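Local coordinates for extracellular solute-binding protein family 1 (Kribbella flavida, PDB 5IXP), which probably captures an as yet unidentified solute outside the cell and hands it to an ABC transporter, as extracellular solute-binding proteins of its family do, at residues I113-A117 with I338-A343; D133-V137 with W257-D261; A181-D187 with Q350-D356. All blocks are in the same frame, centred on the assembly; numbering follows the deposited sequence. Where two conformers were deposited one is given.

Interaction 1 (I113-A117 with I338-A343); sequences IGPEA and IFVNRA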
loop_
_atom_site.group_PDB
_atom_site.type_symbol
_atom_site.label_atom_id
_atom_site.label_comp_id
_atom_site.label_asym_id
_atom_site.label_seq_id
_atom_site.Cartn_x
_atom_site.Cartn_y
_atom_site.Cartn_z
ATOM N N ILE A 113 0.171 -6.453 -4.389
ATOM C CA ILE A 113 0.179 -5.896 -3.037
ATOM C C ILE A 113 1.524 -5.224 -2.779
ATOM O O ILE A 113 2.484 -5.387 -3.534
ATOM C CB ILE A 113 -0.088 -6.961 -1.946
ATOM C CG1 ILE A 113 0.734 -8.236 -2.202
ATOM C CG2 ILE A 113 -1.585 -7.257 -1.837
ATOM C CD1 ILE A 113 0.763 -9.199 -0.983
ATOM N N GLY A 114 1.591 -4.483 -1.671
ATOM C CA GLY A 114 2.825 -3.875 -1.232
ATOM C C GLY A 114 3.180 -4.283 0.183
ATOM O O GLY A 114 3.189 -3.457 1.105
ATOM N N PRO A 115 3.471 -5.569 0.397
ATOM C CA PRO A 115 3.834 -6.008 1.754
ATOM C C PRO A 115 5.112 -5.318 2.202
ATOM O O PRO A 115 6.049 -5.142 1.422
ATOM C CB PRO A 115 4.024 -7.518 1.599
ATOM C CG PRO A 115 4.496 -7.672 0.184
ATOM C CD PRO A 115 3.688 -6.635 -0.601
ATOM N N GLU A 116 5.137 -4.897 3.464
ATOM C CA GLU A 116 6.149 -3.964 3.930
ATOM C C GLU A 116 7.192 -4.623 4.817
ATOM O O GLU A 116 6.867 -5.439 5.686
ATOM C CB GLU A 116 5.508 -2.814 4.694
ATOM C CG GLU A 116 4.643 -1.930 3.795
ATOM C CD GLU A 116 4.003 -0.822 4.565
ATOM O OE1 GLU A 116 3.030 -1.088 5.297
ATOM O OE2 GLU A 116 4.482 0.316 4.444
ATOM N N ALA A 117 8.440 -4.224 4.611
ATOM C CA ALA A 117 9.549 -4.567 5.488
ATOM C C ALA A 117 10.132 -3.265 6.036
ATOM O O ALA A 117 9.572 -2.187 5.838
ATOM C CB ALA A 117 10.588 -5.397 4.734
ATOM N N ILE A 338 11.762 -12.744 1.654
ATOM C CA ILE A 338 11.420 -11.749 2.665
ATOM C C ILE A 338 9.990 -11.261 2.459
ATOM O O ILE A 338 9.179 -11.241 3.391
ATOM C CB ILE A 338 12.424 -10.585 2.636
ATOM C CG1 ILE A 338 13.777 -11.030 3.211
ATOM C CG2 ILE A 338 11.874 -9.389 3.413
ATOM C CD1 ILE A 338 14.934 -10.116 2.823
ATOM N N PHE A 339 9.643 -10.889 1.228
ATOM C CA PHE A 339 8.329 -10.288 1.054
ATOM C C PHE A 339 7.204 -11.316 1.024
ATOM O O PHE A 339 6.053 -10.954 1.305
ATOM C CB PHE A 339 8.349 -9.373 -0.172
ATOM C CG PHE A 339 9.100 -8.105 0.089
ATOM C CD1 PHE A 339 8.528 -7.102 0.865
ATOM C CD2 PHE A 339 10.403 -7.942 -0.353
ATOM C CE1 PHE A 339 9.229 -5.938 1.150
ATOM C CE2 PHE A 339 11.099 -6.791 -0.065
ATOM C CZ PHE A 339 10.510 -5.788 0.686
ATOM N N VAL A 340 7.503 -12.593 0.768
ATOM C CA VAL A 340 6.525 -13.639 1.071
ATOM C C VAL A 340 6.202 -13.629 2.560
ATOM O O VAL A 340 5.032 -13.601 2.964
ATOM C CB VAL A 340 7.033 -15.017 0.611
ATOM C CG1 VAL A 340 6.203 -16.125 1.246
ATOM C CG2 VAL A 340 6.976 -15.115 -0.905
ATOM N N ASN A 341 7.241 -13.657 3.400
ATOM C CA ASN A 341 7.024 -13.584 4.843
ATOM C C ASN A 341 6.265 -12.322 5.228
ATOM O O ASN A 341 5.347 -12.369 6.058
ATOM C CB ASN A 341 8.357 -13.635 5.589
ATOM C CG ASN A 341 9.026 -14.984 5.494
ATOM O OD1 ASN A 341 8.381 -15.991 5.198
ATOM N ND2 ASN A 341 10.328 -15.018 5.770
ATOM N N ARG A 342 6.631 -11.181 4.636
ATOM C CA ARG A 342 5.968 -9.928 4.998
ATOM C C ARG A 342 4.499 -9.946 4.593
ATOM O O ARG A 342 3.644 -9.440 5.325
ATOM C CB ARG A 342 6.687 -8.729 4.370
ATOM C CG ARG A 342 8.148 -8.553 4.814
ATOM C CD ARG A 342 8.286 -8.175 6.291
ATOM N NE ARG A 342 8.362 -9.321 7.197
ATOM C CZ ARG A 342 7.522 -9.535 8.212
ATOM N NH1 ARG A 342 7.684 -10.593 8.994
ATOM N NH2 ARG A 342 6.524 -8.691 8.460
ATOM N N ALA A 343 4.181 -10.541 3.443
ATOM C CA ALA A 343 2.784 -10.628 3.031
ATOM C C ALA A 343 2.003 -11.557 3.948
ATOM O O ALA A 343 0.859 -11.257 4.319
ATOM C CB ALA A 343 2.687 -11.098 1.579
HETATM O O HOH W 1 4.751 -6.942 6.625
#
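Pro-115 lays its ring over the last turn of helix 335-344, its CB 3.5 Å from Ala-343 N and 3.8 Å from Ala-343 CB. This is helix-on-sheet packing inside a periplasmic-binding-protein fold: the long strand 108-121, which pairs with several other strands of the mixed sheet, is crossed by the helix almost at right angles, with the segment axes 100° apart and 7.0 Å at closest approach. Because the strand alternates its sides, Ile-113, Pro-115 and Ala-117 direct their CA-to-CB bonds at the helix, while that of Glu-116 points away. Small residues keep the spacing tight. Ile-113 CD1 meets Ala-343 CB at 3.7 Å, and Ala-117 CB lies 3.9 Å from Phe-339 CE1. The CA-to-CB bond of Phe-339 points sideways relative to the strand, but the ring reaches in, so that Pro-115 O sits at its edge, 3.2 Å from Phe-339 CD1; Phe-310 of strand 310-311 packs on the same side chain. Arg-342 pairs its charge with Asp-261, just after strand 257-260, its NE forming the salt bridge, and its aliphatic part passes the backbone, with Arg-342 CD 3.9 Å from Ala-117 CA. Polar contact between the two segments runs through one water, which donates to Glu-116 O at 2.8 Å and to Arg-342 O at 3.0 Å and accepts from Arg-342 NH2 at 3.1 Å.

Interaction 2 (D133-V137 with W257-D261); sequences DRAEV and WDVAD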
loop_
_atom_site.group_PDB
_atom_site.type_symbol
_atom_site.label_atom_id
_atom_site.label_comp_id
_atom_site.label_asym_id
_atom_site.label_seq_id
_atom_site.Cartn_x
_atom_site.Cartn_y
_atom_site.Cartn_z
ATOM N N ASP A 133 23.780 -6.961 10.067
ATOM C CA ASP A 133 23.218 -8.165 9.474
ATOM C C ASP A 133 21.701 -8.115 9.571
ATOM O O ASP A 133 21.152 -7.860 10.647
ATOM C CB ASP A 133 23.747 -9.395 10.204
ATOM C CG ASP A 133 23.328 -10.695 9.539
ATOM O OD1 ASP A 133 22.128 -11.041 9.581
ATOM O OD2 ASP A 133 24.209 -11.383 8.990
ATOM N N ARG A 134 21.017 -8.375 8.449
ATOM C CA ARG A 134 19.564 -8.216 8.443
ATOM C C ARG A 134 18.877 -9.152 9.437
ATOM O O ARG A 134 17.795 -8.827 9.940
ATOM C CB ARG A 134 19.001 -8.415 7.024
ATOM C CG ARG A 134 19.033 -9.835 6.484
ATOM C CD ARG A 134 18.411 -9.916 5.079
ATOM N NE ARG A 134 19.221 -9.194 4.097
ATOM C CZ ARG A 134 20.222 -9.731 3.403
ATOM N NH1 ARG A 134 20.908 -8.985 2.548
ATOM N NH2 ARG A 134 20.537 -11.015 3.557
ATOM N N ALA A 135 19.483 -10.305 9.749
ATOM C CA ALA A 135 18.877 -11.182 10.748
ATOM C C ALA A 135 18.971 -10.580 12.144
ATOM O O ALA A 135 18.051 -10.741 12.955
ATOM C CB ALA A 135 19.527 -12.566 10.708
ATOM N N GLU A 136 20.053 -9.861 12.430
ATOM C CA GLU A 136 20.170 -9.178 13.714
ATOM C C GLU A 136 19.332 -7.905 13.755
ATOM O O GLU A 136 18.738 -7.583 14.793
ATOM C CB GLU A 136 21.635 -8.854 13.995
ATOM C CG GLU A 136 22.517 -10.089 14.138
ATOM C CD GLU A 136 22.174 -10.900 15.373
ATOM O OE1 GLU A 136 21.609 -10.324 16.324
ATOM O OE2 GLU A 136 22.478 -12.111 15.399
ATOM N N VAL A 137 19.296 -7.156 12.649
ATOM C CA VAL A 137 18.491 -5.933 12.602
ATOM C C VAL A 137 17.017 -6.251 12.818
ATOM O O VAL A 137 16.301 -5.515 13.511
ATOM C CB VAL A 137 18.732 -5.191 11.272
ATOM C CG1 VAL A 137 17.704 -4.064 11.066
ATOM C CG2 VAL A 137 20.159 -4.629 11.231
ATOM N N TRP A 257 22.423 0.059 1.359
ATOM C CA TRP A 257 21.064 -0.307 1.736
ATOM C C TRP A 257 20.918 -1.813 1.934
ATOM O O TRP A 257 21.589 -2.620 1.281
ATOM C CB TRP A 257 20.049 0.162 0.685
ATOM C CG TRP A 257 19.682 1.618 0.757
ATOM C CD1 TRP A 257 20.165 2.629 -0.027
ATOM C CD2 TRP A 257 18.732 2.218 1.647
ATOM N NE1 TRP A 257 19.575 3.828 0.329
ATOM C CE2 TRP A 257 18.692 3.599 1.351
ATOM C CE3 TRP A 257 17.913 1.721 2.672
ATOM C CZ2 TRP A 257 17.868 4.486 2.041
ATOM C CZ3 TRP A 257 17.101 2.599 3.355
ATOM C CH2 TRP A 257 17.081 3.971 3.035
ATOM N N ASP A 258 20.031 -2.177 2.859
ATOM C CA ASP A 258 19.639 -3.560 3.082
ATOM C C ASP A 258 18.167 -3.560 3.470
ATOM O O ASP A 258 17.551 -2.505 3.655
ATOM C CB ASP A 258 20.496 -4.233 4.164
ATOM C CG ASP A 258 20.705 -5.728 3.914
ATOM O OD1 ASP A 258 19.798 -6.391 3.344
ATOM O OD2 ASP A 258 21.788 -6.236 4.288
ATOM N N VAL A 259 17.592 -4.746 3.595
ATOM C CA VAL A 259 16.209 -4.847 4.033
ATOM C C VAL A 259 16.104 -5.975 5.043
ATOM O O VAL A 259 16.685 -7.050 4.864
ATOM C CB VAL A 259 15.238 -5.037 2.848
ATOM C CG1 VAL A 259 15.592 -6.263 2.057
ATOM C CG2 VAL A 259 13.803 -5.106 3.342
ATOM N N ALA A 260 15.391 -5.699 6.128
ATOM C CA ALA A 260 15.210 -6.612 7.244
ATOM C C ALA A 260 13.827 -7.252 7.174
ATOM O O ALA A 260 12.835 -6.577 6.885
ATOM C CB ALA A 260 15.388 -5.882 8.578
ATOM N N ASP A 261 13.768 -8.557 7.451
ATOM C CA ASP A 261 12.530 -9.329 7.360
ATOM C C ASP A 261 11.724 -9.134 8.642
ATOM O O ASP A 261 11.641 -10.008 9.509
ATOM C CB ASP A 261 12.857 -10.798 7.123
ATOM C CG ASP A 261 11.619 -11.655 6.870
ATOM O OD1 ASP A 261 10.481 -11.136 6.885
ATOM O OD2 ASP A 261 11.791 -12.869 6.664
HETATM O O HOH W 2 15.986 -10.062 8.278
HETATM O O HOH W 3 22.227 -8.438 5.886
#
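The first turn of helix 134-138 meets the sheet at strand 257-260 through one charged pair and two waters. Arg-134 gives two hydrogen bonds to a single carboxylate oxygen: its NE reaches Asp-258 OD1 at 3.0 Å and its NH1 reaches the same Asp-258 OD1 at 2.9 Å, together forming a salt bridge with the oxygen at the edge of the guanidinium. NH1 also makes a weak hydrogen bond to Asn-331 O. Asp-258 OD1 accepts from the backbone as well, Val-259 N to Asp-258 OD1 at 2.8 Å, so it takes three donors. The other oxygen is equally occupied, since Asp-258 OD2 forms a salt bridge with Arg-122, accepts from Asn-331, and accepts a hydrogen bond from a water 2.8 Å away that in turn accepts from Arg-134 N, also at 2.8 Å. A second water accepts from Asp-261 N at 2.8 Å and donates, weakly, to Arg-134 O at 2.7 Å. Asp-133 is the N-cap: its OD1 accepts from Ala-135 N at 2.8 Å, and its O from Val-137 N at 2.8 Å. Apolar contact is slight, chiefly Val-137 CG1 against Ala-260 CB at 3.9 Å. Strand 257-260 pairs antiparallel with strand 108-121, and Arg-134 also lies on Tyr-120 of that strand and on Ile-338 of helix 335-344. With two arginines converging on buried Asp-258, its carboxylate is most likely ionised, and its negative charge is balanced by Arg-134 and Arg-122.

Interaction 3 (A181-D187 with Q350-D356); sequences AYYSNQD and QHKGPRD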
loop_
_atom_site.group_PDB
_atom_site.type_symbol
_atom_site.label_atom_id
_atom_site.label_comp_id
_atom_site.label_asym_id
_atom_site.label_seq_id
_atom_site.Cartn_x
_atom_site.Cartn_y
_atom_site.Cartn_z
ATOM N N ALA A 181 -9.652 2.815 13.165
ATOM C CA ALA A 181 -9.018 4.117 13.060
ATOM C C ALA A 181 -10.098 5.182 13.137
ATOM O O ALA A 181 -10.344 5.756 14.198
ATOM C CB ALA A 181 -8.206 4.228 11.764
ATOM N N TYR A 182 -10.782 5.423 12.030
ATOM C CA TYR A 182 -11.756 6.498 11.994
ATOM C C TYR A 182 -13.196 6.021 12.109
ATOM O O TYR A 182 -14.068 6.829 12.454
ATOM C CB TYR A 182 -11.580 7.301 10.705
ATOM C CG TYR A 182 -10.172 7.812 10.524
ATOM C CD1 TYR A 182 -9.533 8.537 11.536
ATOM C CD2 TYR A 182 -9.469 7.562 9.356
ATOM C CE1 TYR A 182 -8.236 9.008 11.371
ATOM C CE2 TYR A 182 -8.170 8.030 9.183
ATOM C CZ TYR A 182 -7.558 8.751 10.188
ATOM O OH TYR A 182 -6.272 9.219 10.006
ATOM N N TYR A 183 -13.468 4.742 11.846
ATOM C CA TYR A 183 -14.837 4.269 11.727
ATOM C C TYR A 183 -15.079 3.030 12.569
ATOM O O TYR A 183 -14.209 2.169 12.713
ATOM C CB TYR A 183 -15.191 3.940 10.276
ATOM C CG TYR A 183 -15.415 5.141 9.390
ATOM C CD1 TYR A 183 -16.669 5.720 9.283
ATOM C CD2 TYR A 183 -14.368 5.693 8.657
ATOM C CE1 TYR A 183 -16.882 6.815 8.463
ATOM C CE2 TYR A 183 -14.569 6.788 7.832
ATOM C CZ TYR A 183 -15.830 7.345 7.737
ATOM O OH TYR A 183 -16.043 8.431 6.916
ATOM N N SER A 184 -16.290 2.948 13.112
ATOM C CA SER A 184 -16.819 1.678 13.571
ATOM C C SER A 184 -17.216 0.819 12.373
ATOM O O SER A 184 -17.263 1.278 11.228
ATOM C CB SER A 184 -18.034 1.890 14.467
ATOM O OG SER A 184 -19.190 2.138 13.677
ATOM N N ASN A 185 -17.540 -0.443 12.651
ATOM C CA ASN A 185 -17.928 -1.352 11.579
ATOM C C ASN A 185 -19.256 -0.985 10.929
ATOM O O ASN A 185 -19.558 -1.503 9.848
ATOM C CB ASN A 185 -17.978 -2.782 12.107
ATOM C CG ASN A 185 -16.616 -3.422 12.138
ATOM O OD1 ASN A 185 -15.845 -3.294 11.187
ATOM N ND2 ASN A 185 -16.298 -4.096 13.236
ATOM N N GLN A 186 -20.049 -0.109 11.543
ATOM C CA GLN A 186 -21.281 0.375 10.935
ATOM C C GLN A 186 -21.112 1.759 10.314
ATOM O O GLN A 186 -22.077 2.528 10.240
ATOM C CB GLN A 186 -22.418 0.381 11.959
ATOM C CG GLN A 186 -22.691 -0.977 12.594
ATOM C CD GLN A 186 -21.795 -1.261 13.785
ATOM O OE1 GLN A 186 -21.245 -0.346 14.394
ATOM N NE2 GLN A 186 -21.640 -2.537 14.115
ATOM N N ASP A 187 -19.895 2.086 9.870
ATOM C CA ASP A 187 -19.588 3.359 9.210
ATOM C C ASP A 187 -19.889 4.564 10.096
ATOM O O ASP A 187 -20.225 5.644 9.605
ATOM C CB ASP A 187 -20.316 3.490 7.871
ATOM C CG ASP A 187 -19.711 2.615 6.795
ATOM O OD1 ASP A 187 -18.502 2.313 6.892
ATOM O OD2 ASP A 187 -20.437 2.231 5.854
ATOM N N GLN A 350 -9.114 -3.339 10.104
ATOM C CA GLN A 350 -9.646 -1.989 10.203
ATOM C C GLN A 350 -10.680 -1.743 9.110
ATOM O O GLN A 350 -10.390 -1.916 7.921
ATOM C CB GLN A 350 -8.490 -0.997 10.102
ATOM C CG GLN A 350 -8.855 0.428 9.940
ATOM C CD GLN A 350 -7.612 1.277 9.846
ATOM O OE1 GLN A 350 -7.529 2.196 9.031
ATOM N NE2 GLN A 350 -6.620 0.959 10.676
ATOM N N HIS A 351 -11.880 -1.333 9.509
ATOM C CA HIS A 351 -12.895 -0.943 8.543
ATOM C C HIS A 351 -12.617 0.468 8.038
ATOM O O HIS A 351 -12.282 1.365 8.816
ATOM C CB HIS A 351 -14.284 -1.017 9.174
ATOM C CG HIS A 351 -15.375 -0.545 8.270
ATOM N ND1 HIS A 351 -15.651 -1.149 7.062
ATOM C CD2 HIS A 351 -16.247 0.483 8.386
ATOM C CE1 HIS A 351 -16.650 -0.516 6.475
ATOM N NE2 HIS A 351 -17.031 0.479 7.258
ATOM N N LYS A 352 -12.744 0.661 6.728
ATOM C CA LYS A 352 -12.582 1.971 6.104
ATOM C C LYS A 352 -13.954 2.482 5.692
ATOM O O LYS A 352 -14.603 1.886 4.829
ATOM C CB LYS A 352 -11.667 1.901 4.881
ATOM C CG LYS A 352 -10.394 1.099 5.065
ATOM C CD LYS A 352 -9.264 1.969 5.534
ATOM C CE LYS A 352 -7.955 1.190 5.539
ATOM N NZ LYS A 352 -6.810 2.076 5.816
ATOM N N GLY A 353 -14.382 3.591 6.284
ATOM C CA GLY A 353 -15.686 4.145 6.000
ATOM C C GLY A 353 -15.720 5.049 4.781
ATOM O O GLY A 353 -14.715 5.250 4.096
ATOM N N PRO A 354 -16.891 5.637 4.511
ATOM C CA PRO A 354 -17.112 6.291 3.207
ATOM C C PRO A 354 -16.227 7.492 2.947
ATOM O O PRO A 354 -16.056 7.871 1.784
ATOM C CB PRO A 354 -18.591 6.708 3.265
ATOM C CG PRO A 354 -19.189 5.904 4.368
ATOM C CD PRO A 354 -18.090 5.679 5.362
ATOM N N ARG A 355 -15.681 8.124 3.976
ATOM C CA ARG A 355 -14.842 9.297 3.782
ATOM C C ARG A 355 -13.465 9.098 4.405
ATOM O O ARG A 355 -12.835 10.054 4.867
ATOM C CB ARG A 355 -15.536 10.542 4.339
ATOM C CG ARG A 355 -16.809 10.914 3.563
ATOM C CD ARG A 355 -16.754 12.361 3.094
ATOM N NE ARG A 355 -16.348 12.474 1.702
ATOM C CZ ARG A 355 -16.150 13.628 1.070
ATOM N NH1 ARG A 355 -16.301 14.775 1.723
ATOM N NH2 ARG A 355 -15.779 13.637 -0.212
ATOM N N ASP A 356 -12.972 7.856 4.382
ATOM C CA ASP A 356 -11.737 7.532 5.094
ATOM C C ASP A 356 -10.550 8.339 4.572
ATOM O O ASP A 356 -9.740 8.846 5.359
ATOM C CB ASP A 356 -11.448 6.036 4.990
ATOM C CG ASP A 356 -10.762 5.499 6.227
ATOM O OD1 ASP A 356 -11.467 5.233 7.218
ATOM O OD2 ASP A 356 -9.524 5.360 6.219
HETATM O O HOH W 4 -11.700 2.111 11.403
HETATM O O HOH W 5 -10.872 4.065 9.435
#
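Two irregular segments face each other here, and the conformations of Tyr-183 and His-351 shape the fit. The ring of Tyr-183, with chi1 at m and chi2 near -90°, lies flat over Gly-353: Gly-353 CA stands 3.3 Å from the ring centroid and 11° off its normal, a CH-pi contact at a site where a CB would clash with the ring. Held this way, Tyr-183 OH accepts from Arg-355 N at 3.0 Å, and Tyr-183 CE1 touches Pro-354 CD at 3.5 Å. His-351, with chi1 at t, sends its imidazole toward the type I turn from Ser-184 to Asp-187. There His-351 NE2 donates a very short hydrogen bond of 2.4 Å to Asp-187 OD1, a His-carboxylate pair, the aspartate being an m rotamer with positive phi, and Asn-185 O sits over one face of the imidazole. A water accepts from Tyr-182 N at 2.9 Å and lies 2.6 Å from Asp-356 OD1. Tyr-182, another m rotamer, extends to Asn-360, and its ring meets that of Phe-363. The contact thus joins the loop between helices 167-175 and 195-209 to the loop leading into helix 356-371, whose Ile-359 touches both tyrosines, while Lys-352 and Asp-356 border helix 66-70.

Interactions 1 and 2 share a sheet and touch directly. Their centres are 14 Å apart, strands 108-121 and 257-260 are neighbours, and Asp-261 ties them together: Arg-342 NE reaches Asp-261 OD1 at 2.8 Å in a salt bridge, and Asn-341 ND2 lies 2.7 Å from Asp-261 OD2, a probable hydrogen bond. Ala-117 CB packs on Val-259 CG2 at 3.5 Å. Interaction 3 stands apart, its centre about 25 Å from that of interaction 1 and about 35 Å from that of interaction 2, on the opposite side of the chain's centre from the latter. No solute is identified at these contacts; a formic acid molecule, probably from crystallisation, lies about 4 Å from the Phe-339 side chain.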